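Local coordinates for A-type flavoprotein (Giardia intestinalis, PDB 2Q9U) that probably reduces dioxygen to water, using a mu-oxo-diiron centre in a beta-lactamase-like domain that is supplied with electrons by FMN of a flavodoxin-like domain, at residues V20-W25 and A62-S67; L150-D155 and S169-G174; S156-C161 and K165-N170. All blocks are in the same frame, centred on the assembly; numbering follows the deposited sequence.

How the contacts relate
All three contacts lie in the beta-lactamase-like domain. Contact 2 (150-155 with 169-174) is at the active site: H152 and D171 bind the diiron centre, and W153 borders an FMN held by a third subunit. Contact 3 (156-161 with 165-170) is the hairpin of the six-stranded sheet, separating H152 from D171 along the chain. The two share S169 and N170 and touch where L151 O lies 3.3 Å from S156 CB, their centres about 10 Å apart. The side chain of N170 is about 5 Å from the diiron group. Contact 1 (20-25 with 62-67) lies on the seven-stranded sheet; its centre is about 20 Å from each of theirs, and its I22 side chain about 12 Å from the diiron group.

Contact 1: residues V20-W25 and A62-S67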
# COMPACT_ATOMS: atom_id res chain seq x y z
N VAL A 20 9.40 -17.62 26.37
CA VAL A 20 8.76 -16.47 27.02
C VAL A 20 8.85 -15.21 26.09
O VAL A 20 8.87 -14.09 26.56
CB VAL A 20 9.35 -16.19 28.41
CG1 VAL A 20 9.00 -17.35 29.41
CG2 VAL A 20 10.86 -15.89 28.34
N GLY A 21 8.88 -15.45 24.78
CA GLY A 21 9.02 -14.37 23.81
C GLY A 21 7.66 -13.80 23.45
O GLY A 21 6.68 -13.98 24.16
N ILE A 22 7.60 -13.12 22.32
CA ILE A 22 6.31 -12.63 21.82
C ILE A 22 6.23 -12.86 20.33
O ILE A 22 7.25 -12.86 19.63
CB ILE A 22 6.03 -11.14 22.18
CG1 ILE A 22 6.90 -10.15 21.36
CG2 ILE A 22 6.18 -10.86 23.71
CD1 ILE A 22 6.24 -9.68 20.00
N VAL A 23 5.02 -13.04 19.84
CA VAL A 23 4.80 -13.15 18.39
C VAL A 23 4.32 -11.80 17.94
O VAL A 23 3.34 -11.25 18.50
CB VAL A 23 3.78 -14.25 18.00
CG1 VAL A 23 3.66 -14.30 16.44
CG2 VAL A 23 4.25 -15.66 18.50
N ASP A 24 5.03 -11.23 16.97
CA ASP A 24 4.67 -9.92 16.41
C ASP A 24 3.82 -10.19 15.15
O ASP A 24 4.32 -10.22 14.01
CB ASP A 24 5.93 -9.08 16.11
CG ASP A 24 5.62 -7.61 15.85
OD1 ASP A 24 4.45 -7.28 15.56
OD2 ASP A 24 6.57 -6.78 15.84
N TRP A 25 2.54 -10.42 15.38
CA TRP A 25 1.58 -10.74 14.31
C TRP A 25 1.47 -9.62 13.26
O TRP A 25 1.32 -9.89 12.07
CB TRP A 25 0.21 -11.03 14.93
CG TRP A 25 0.18 -12.30 15.78
CD1 TRP A 25 0.21 -12.40 17.15
CD2 TRP A 25 0.15 -13.64 15.28
NE1 TRP A 25 0.19 -13.72 17.53
CE2 TRP A 25 0.13 -14.51 16.40
CE3 TRP A 25 0.13 -14.21 13.99
CZ2 TRP A 25 0.08 -15.89 16.28
CZ3 TRP A 25 0.07 -15.59 13.87
CH2 TRP A 25 0.06 -16.41 15.00
N ALA A 62 6.99 -5.23 26.10
CA ALA A 62 7.64 -5.44 27.39
C ALA A 62 6.77 -6.14 28.42
O ALA A 62 7.24 -7.07 29.06
CB ALA A 62 8.17 -4.11 27.97
N GLU A 63 5.51 -5.70 28.56
CA GLU A 63 4.62 -6.23 29.62
C GLU A 63 4.19 -7.65 29.33
O GLU A 63 4.04 -8.46 30.23
CB GLU A 63 3.37 -5.36 29.81
CG GLU A 63 3.66 -3.93 30.35
CD GLU A 63 4.26 -3.89 31.78
OE1 GLU A 63 4.14 -4.87 32.57
OE2 GLU A 63 4.86 -2.83 32.13
N GLU A 64 4.02 -7.95 28.05
CA GLU A 64 3.76 -9.34 27.65
C GLU A 64 4.92 -10.29 28.00
O GLU A 64 4.71 -11.38 28.58
CB GLU A 64 3.42 -9.41 26.17
CG GLU A 64 3.00 -10.82 25.70
CD GLU A 64 2.67 -10.92 24.21
OE1 GLU A 64 2.64 -9.90 23.46
OE2 GLU A 64 2.45 -12.07 23.77
N TRP A 65 6.13 -9.88 27.65
CA TRP A 65 7.36 -10.59 27.96
C TRP A 65 7.51 -10.78 29.48
O TRP A 65 7.81 -11.89 29.98
CB TRP A 65 8.52 -9.77 27.40
CG TRP A 65 9.93 -10.24 27.73
CD1 TRP A 65 10.50 -11.45 27.41
CD2 TRP A 65 10.96 -9.48 28.41
NE1 TRP A 65 11.81 -11.48 27.85
CE2 TRP A 65 12.11 -10.30 28.47
CE3 TRP A 65 10.99 -8.21 29.00
CZ2 TRP A 65 13.31 -9.88 29.10
CZ3 TRP A 65 12.19 -7.79 29.61
CH2 TRP A 65 13.32 -8.62 29.65
N LEU A 66 7.29 -9.71 30.23
CA LEU A 66 7.43 -9.80 31.70
C LEU A 66 6.36 -10.76 32.26
O LEU A 66 6.65 -11.52 33.20
CB LEU A 66 7.31 -8.41 32.32
CG LEU A 66 8.50 -7.48 32.01
CD1 LEU A 66 8.23 -6.02 32.43
CD2 LEU A 66 9.81 -8.02 32.64
N SER A 67 5.16 -10.72 31.67
CA SER A 67 4.05 -11.60 32.09
C SER A 67 4.39 -13.07 31.89
O SER A 67 4.14 -13.90 32.77
CB SER A 67 2.74 -11.24 31.39
OG SER A 67 2.28 -9.98 31.87
O HOH W 1 2.30 -9.80 20.72
O HOH W 2 2.48 -12.64 21.19
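The CG2 methyl of I22 packs against the carboxyl end and aliphatic stem of E64. It lies 3.5 Å from E64 CD and also touches CB and CG of the glutamate, the two side chains crossing at a slant. With chi1 at 72°, I22 holds CG1 between its backbone N and carbonyl carbon and leaves CG2 to meet the helix, while the far end of the side chain, CD1, leads away from it.

Water carries the polar part. E64 runs extended from the helix, and its carboxylate meets the strand backbone at V23 through two bridges. One water is hydrogen-bonded to E64 OE1 and to V23 O, at 2.8 Å in each case. A second water accepts from V23 N at 2.9 Å and is also bonded to E64 OE2 at 2.6 Å. OE2 also forms a salt bridge with R68, one helical turn on, which probably favours the charged carboxylate in this buried place.

The elements joined are strand 17-24 of the seven-stranded mixed sheet and helix 62-72, the link of a beta-alpha-beta crossover between parallel strands 52-54 and 80-82 in the metallo-beta-lactamase-like fold. L275 of a second subunit packs on E64, bringing the subunit interface to this point.

W65 meets the strand with its edge. CG is anti to the backbone N (chi1 174°), and CD1 comes 3.2 Å from V20 O, close to the ring plane. This oxygen is buried and has no hydrogen-bonding partner in the model. W65 NE1 instead bonds to S43 OG on strand 39-46, and the ring also meets that of F101.

Contact 2: residues L150-D155 and S169-G174. With FEO (mu-oxo-diiron), chain G; FMN (flavin mononucleotide), chain F.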
# COMPACT_ATOMS: atom_id res chain seq x y z
N LEU A 150 30.13 -9.22 13.90
CA LEU A 150 29.60 -8.95 12.57
C LEU A 150 28.80 -10.11 11.99
O LEU A 150 28.80 -10.34 10.78
CB LEU A 150 30.66 -8.41 11.59
CG LEU A 150 31.24 -7.02 11.89
CD1 LEU A 150 32.33 -6.71 10.87
CD2 LEU A 150 30.16 -5.90 11.90
N LEU A 151 28.08 -10.82 12.87
CA LEU A 151 27.05 -11.77 12.44
C LEU A 151 25.80 -11.54 13.28
O LEU A 151 25.42 -12.40 14.08
CB LEU A 151 27.55 -13.23 12.58
CG LEU A 151 26.73 -14.32 11.86
CD1 LEU A 151 26.88 -14.14 10.35
CD2 LEU A 151 27.19 -15.75 12.29
N HIS A 152 25.13 -10.38 13.10
CA HIS A 152 25.48 -9.36 12.11
C HIS A 152 25.99 -8.03 12.72
O HIS A 152 26.31 -7.09 11.97
CB HIS A 152 24.26 -9.09 11.21
CG HIS A 152 23.12 -8.48 11.96
ND1 HIS A 152 22.77 -7.15 11.83
CD2 HIS A 152 22.29 -9.00 12.89
CE1 HIS A 152 21.75 -6.89 12.63
NE2 HIS A 152 21.45 -8.00 13.30
N TRP A 153 26.04 -7.92 14.06
CA TRP A 153 26.57 -6.71 14.71
C TRP A 153 27.91 -7.03 15.40
O TRP A 153 28.18 -8.22 15.67
CB TRP A 153 25.55 -6.14 15.70
CG TRP A 153 24.58 -5.16 15.11
CD1 TRP A 153 24.28 -4.98 13.77
CD2 TRP A 153 23.74 -4.25 15.83
NE1 TRP A 153 23.34 -4.00 13.63
CE2 TRP A 153 22.99 -3.53 14.87
CE3 TRP A 153 23.58 -3.94 17.18
CZ2 TRP A 153 22.06 -2.54 15.23
CZ3 TRP A 153 22.66 -2.94 17.55
CH2 TRP A 153 21.92 -2.27 16.57
N PRO A 154 28.74 -6.00 15.71
CA PRO A 154 29.96 -6.23 16.52
C PRO A 154 29.69 -6.94 17.85
O PRO A 154 30.53 -7.72 18.30
CB PRO A 154 30.51 -4.81 16.75
CG PRO A 154 30.03 -4.04 15.54
CD PRO A 154 28.61 -4.58 15.33
N ASP A 155 28.52 -6.70 18.45
CA ASP A 155 28.15 -7.31 19.75
C ASP A 155 27.50 -8.70 19.68
O ASP A 155 27.17 -9.28 20.73
CB ASP A 155 27.17 -6.40 20.49
CG ASP A 155 25.99 -6.00 19.63
OD1 ASP A 155 25.11 -6.83 19.37
OD2 ASP A 155 25.98 -4.84 19.17
N SER A 169 20.84 -19.11 19.54
CA SER A 169 21.59 -18.50 18.44
C SER A 169 21.20 -17.05 18.16
O SER A 169 21.75 -16.43 17.27
CB SER A 169 21.42 -19.33 17.16
OG SER A 169 20.04 -19.48 16.87
N ASN A 170 20.21 -16.54 18.89
CA ASN A 170 19.75 -15.15 18.70
C ASN A 170 19.32 -14.95 17.22
O ASN A 170 18.52 -15.76 16.73
CB ASN A 170 20.85 -14.17 19.20
CG ASN A 170 20.41 -12.73 19.22
OD1 ASN A 170 20.87 -11.92 18.41
ND2 ASN A 170 19.52 -12.39 20.14
N ASP A 171 19.82 -13.94 16.51
CA ASP A 171 19.43 -13.69 15.13
C ASP A 171 19.80 -14.89 14.25
O ASP A 171 19.11 -15.22 13.25
CB ASP A 171 20.12 -12.44 14.57
CG ASP A 171 19.40 -11.12 14.92
OD1 ASP A 171 18.17 -11.09 15.21
OD2 ASP A 171 20.10 -10.10 14.87
N GLY A 172 20.91 -15.54 14.60
CA GLY A 172 21.31 -16.74 13.85
C GLY A 172 20.20 -17.76 13.75
O GLY A 172 19.49 -18.03 14.73
N PHE A 173 20.04 -18.33 12.55
CA PHE A 173 19.03 -19.36 12.27
C PHE A 173 17.60 -18.83 12.34
O PHE A 173 16.65 -19.61 12.32
CB PHE A 173 19.19 -20.62 13.15
CG PHE A 173 20.47 -21.35 12.91
CD1 PHE A 173 21.64 -20.98 13.61
CD2 PHE A 173 20.54 -22.37 11.97
CE1 PHE A 173 22.86 -21.65 13.36
CE2 PHE A 173 21.74 -23.05 11.71
CZ PHE A 173 22.90 -22.68 12.42
N GLY A 174 17.47 -17.50 12.38
CA GLY A 174 16.17 -16.87 12.50
C GLY A 174 15.38 -16.79 11.21
O GLY A 174 15.95 -16.90 10.09
FE1 FEO G . 16.85 -9.57 15.44
FE2 FEO G . 19.89 -8.06 14.82
O FEO G . 18.11 -8.27 15.81
N1 FMN F . 26.11 0.40 11.08
C2 FMN F . 27.28 0.58 10.39
O2 FMN F . 28.13 1.38 10.83
N3 FMN F . 27.53 -0.16 9.25
C4 FMN F . 26.59 -1.05 8.75
O4 FMN F . 26.82 -1.57 7.66
C4A FMN F . 25.38 -1.23 9.44
N5 FMN F . 24.41 -2.13 9.02
C5A FMN F . 23.24 -2.27 9.75
C6 FMN F . 22.26 -3.18 9.34
C7 FMN F . 21.06 -3.33 10.06
C7M FMN F . 20.14 -4.46 9.68
C8 FMN F . 20.85 -2.58 11.22
C8M FMN F . 19.54 -2.64 11.96
C9 FMN F . 21.83 -1.69 11.64
C9A FMN F . 23.02 -1.52 10.92
N10 FMN F . 23.99 -0.62 11.34
C10 FMN F . 25.17 -0.49 10.62
C1' FMN F . 23.82 0.22 12.57
C2' FMN F . 22.87 1.39 12.35
O2' FMN F . 23.40 2.36 11.46
C3' FMN F . 22.55 1.92 13.75
O3' FMN F . 21.66 0.99 14.35
C4' FMN F . 21.90 3.29 13.78
O4' FMN F . 21.89 3.77 15.12
C5' FMN F . 20.46 3.25 13.28
O5' FMN F . 19.99 4.58 13.13
P FMN F . 18.44 4.86 13.28
O1P FMN F . 18.20 6.23 12.69
O2P FMN F . 17.71 3.79 12.53
O3P FMN F . 18.01 4.83 14.74
O HOH W 3 23.03 -10.60 15.60
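The nearest CA atoms across the contact are those of H152 and D171, 8.0 Å apart; a cis peptide precedes H152, and D171 occupies a type II' turn from S169 to G172. The side chains span this gap by converging on the diiron centre. D171 bridges the metals, OD1 binding iron FE1 and OD2 binding iron FE2, each at 2.0 Å. H152 NE2 binds FE2 at 2.2 Å, its chi1 of 65° placing the ring between the backbone N and carbonyl carbon. D171 OD2 lies in the plane of the imidazole at its edge, 2.9 Å from NE2; this closeness comes from the shared iron, and the ring and carboxylate planes are 35° apart. A water that accepts from H152 N is also hydrogen-bonded to D171 OD2 at 3.1 Å. H85 and E87 complete the protein ligands of FE2, and D89, H90 and H230 those of FE1.

W153 turns its edge to the flavin, NE1 lying 3.4 Å from FMN C9. This FMN is held by a third subunit, whose W352 meets W153 edge-to-face. H152 CE1 is 4.1 Å from flavin methyl C7M, so an iron ligand nearly touches the cofactor, consistent with direct electron transfer between subunits.

Contact 3: residues S156-C161 and K165-N170; sequences STFTYC and KILFSN
F158 packs against L167 and S169 across an antiparallel beta hairpin, strands 157-161 and 166-170, in the six-stranded sheet of the beta-lactamase-like domain. Its CB meets L167 CD1 at 3.7 Å. With CG beside the backbone N (chi1 -62°), the ring extends over S169: CD2 touches both L167 methyls, CD1 lies near S169 O, and CE1 approaches that oxygen to 3.2 Å. S169 CB sits over one ring face, offset toward the rim. At the tip, CZ reaches L151 CD2 of the neighbouring metal-ligand loop.

Two hydrogen-bonded pairs, T159 with F168 and C161 with I166, flank the non-hydrogen-bonded pair of Y160 and L167. The bond from F168 N to T159 O is short at 2.6 Å and nearly collinear with the carbonyl, at a C=O...N angle of 166°. Near the turn, K165 N (weakly) and I166 N both donate to C161 O, making a G1 beta bulge. Y160 runs beside K165, and its OH bonds to E222 O. At the open end, N170 ND2 bonds to D55 OD2, while one water is hydrogen-bonded to both N170 OD1 (2.9 Å) and T157 O (2.8 Å).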
# COMPACT_ATOMS: atom_id res chain seq x y z
N SER A 156 27.24 -9.21 18.47
CA SER A 156 26.46 -10.44 18.30
C SER A 156 27.16 -11.64 18.96
O SER A 156 28.38 -11.82 18.82
CB SER A 156 26.17 -10.72 16.82
OG SER A 156 25.43 -9.63 16.27
N THR A 157 26.38 -12.45 19.66
CA THR A 157 26.91 -13.55 20.45
C THR A 157 25.92 -14.71 20.32
O THR A 157 24.72 -14.46 20.10
CB THR A 157 26.97 -13.15 21.97
OG1 THR A 157 27.47 -11.80 22.11
CG2 THR A 157 27.85 -14.11 22.78
N PHE A 158 26.41 -15.95 20.43
CA PHE A 158 25.57 -17.12 20.71
C PHE A 158 25.82 -17.62 22.14
O PHE A 158 26.93 -17.45 22.68
CB PHE A 158 25.91 -18.31 19.81
CG PHE A 158 25.71 -18.11 18.33
CD1 PHE A 158 24.93 -17.06 17.81
CD2 PHE A 158 26.30 -19.02 17.43
CE1 PHE A 158 24.75 -16.93 16.43
CE2 PHE A 158 26.13 -18.89 16.04
CZ PHE A 158 25.34 -17.83 15.54
N THR A 159 24.81 -18.24 22.74
CA THR A 159 24.96 -18.88 24.07
C THR A 159 24.75 -20.37 23.92
O THR A 159 23.82 -20.84 23.26
CB THR A 159 24.01 -18.26 25.14
OG1 THR A 159 24.28 -16.87 25.26
CG2 THR A 159 24.18 -18.92 26.52
N TYR A 160 25.65 -21.14 24.52
CA TYR A 160 25.62 -22.57 24.34
C TYR A 160 25.50 -23.28 25.70
O TYR A 160 26.22 -22.95 26.64
CB TYR A 160 26.87 -23.02 23.58
CG TYR A 160 26.98 -24.53 23.52
CD1 TYR A 160 26.07 -25.28 22.78
CD2 TYR A 160 27.98 -25.21 24.25
CE1 TYR A 160 26.14 -26.68 22.73
CE2 TYR A 160 28.07 -26.61 24.19
CZ TYR A 160 27.16 -27.33 23.44
OH TYR A 160 27.23 -28.71 23.38
N CYS A 161 24.57 -24.22 25.81
CA CYS A 161 24.47 -25.01 27.03
C CYS A 161 24.98 -26.43 26.77
O CYS A 161 24.33 -27.19 26.07
CB CYS A 161 23.03 -25.03 27.55
SG CYS A 161 22.82 -26.14 29.02
N LYS A 165 22.78 -29.44 25.28
CA LYS A 165 23.20 -29.39 23.87
C LYS A 165 22.35 -28.35 23.13
O LYS A 165 21.92 -28.57 21.97
CB LYS A 165 23.11 -30.77 23.20
CG LYS A 165 23.81 -31.95 23.99
CD LYS A 165 25.34 -31.72 24.17
CE LYS A 165 26.02 -32.90 24.89
NZ LYS A 165 25.57 -32.97 26.34
N ILE A 166 22.12 -27.22 23.80
CA ILE A 166 21.30 -26.14 23.23
C ILE A 166 22.17 -24.99 22.76
O ILE A 166 23.01 -24.48 23.51
CB ILE A 166 20.35 -25.52 24.27
CG1 ILE A 166 19.47 -26.57 24.95
CG2 ILE A 166 19.44 -24.46 23.60
CD1 ILE A 166 18.99 -26.09 26.33
N LEU A 167 21.94 -24.55 21.53
CA LEU A 167 22.55 -23.32 21.07
C LEU A 167 21.46 -22.24 21.04
O LEU A 167 20.47 -22.35 20.28
CB LEU A 167 23.14 -23.52 19.66
CG LEU A 167 23.85 -22.29 19.09
CD1 LEU A 167 25.11 -21.95 19.89
CD2 LEU A 167 24.17 -22.42 17.59
N PHE A 168 21.61 -21.22 21.86
CA PHE A 168 20.71 -20.04 21.78
C PHE A 168 21.36 -19.11 20.76
O PHE A 168 22.37 -18.44 21.06
CB PHE A 168 20.59 -19.36 23.14
CG PHE A 168 19.93 -20.21 24.19
CD1 PHE A 168 18.54 -20.27 24.29
CD2 PHE A 168 20.69 -20.93 25.11
CE1 PHE A 168 17.91 -21.06 25.27
CE2 PHE A 168 20.08 -21.70 26.09
CZ PHE A 168 18.69 -21.78 26.18
N SER A 169 20.84 -19.11 19.54
CA SER A 169 21.59 -18.50 18.44
C SER A 169 21.20 -17.05 18.16
O SER A 169 21.75 -16.43 17.27
CB SER A 169 21.42 -19.33 17.16
OG SER A 169 20.04 -19.48 16.87
N ASN A 170 20.21 -16.54 18.89
CA ASN A 170 19.75 -15.15 18.70
C ASN A 170 19.32 -14.95 17.22
O ASN A 170 18.52 -15.76 16.73
CB ASN A 170 20.85 -14.17 19.20
CG ASN A 170 20.41 -12.73 19.22
OD1 ASN A 170 20.87 -11.92 18.41
ND2 ASN A 170 19.52 -12.39 20.14
O HOH W 4 23.68 -12.61 18.30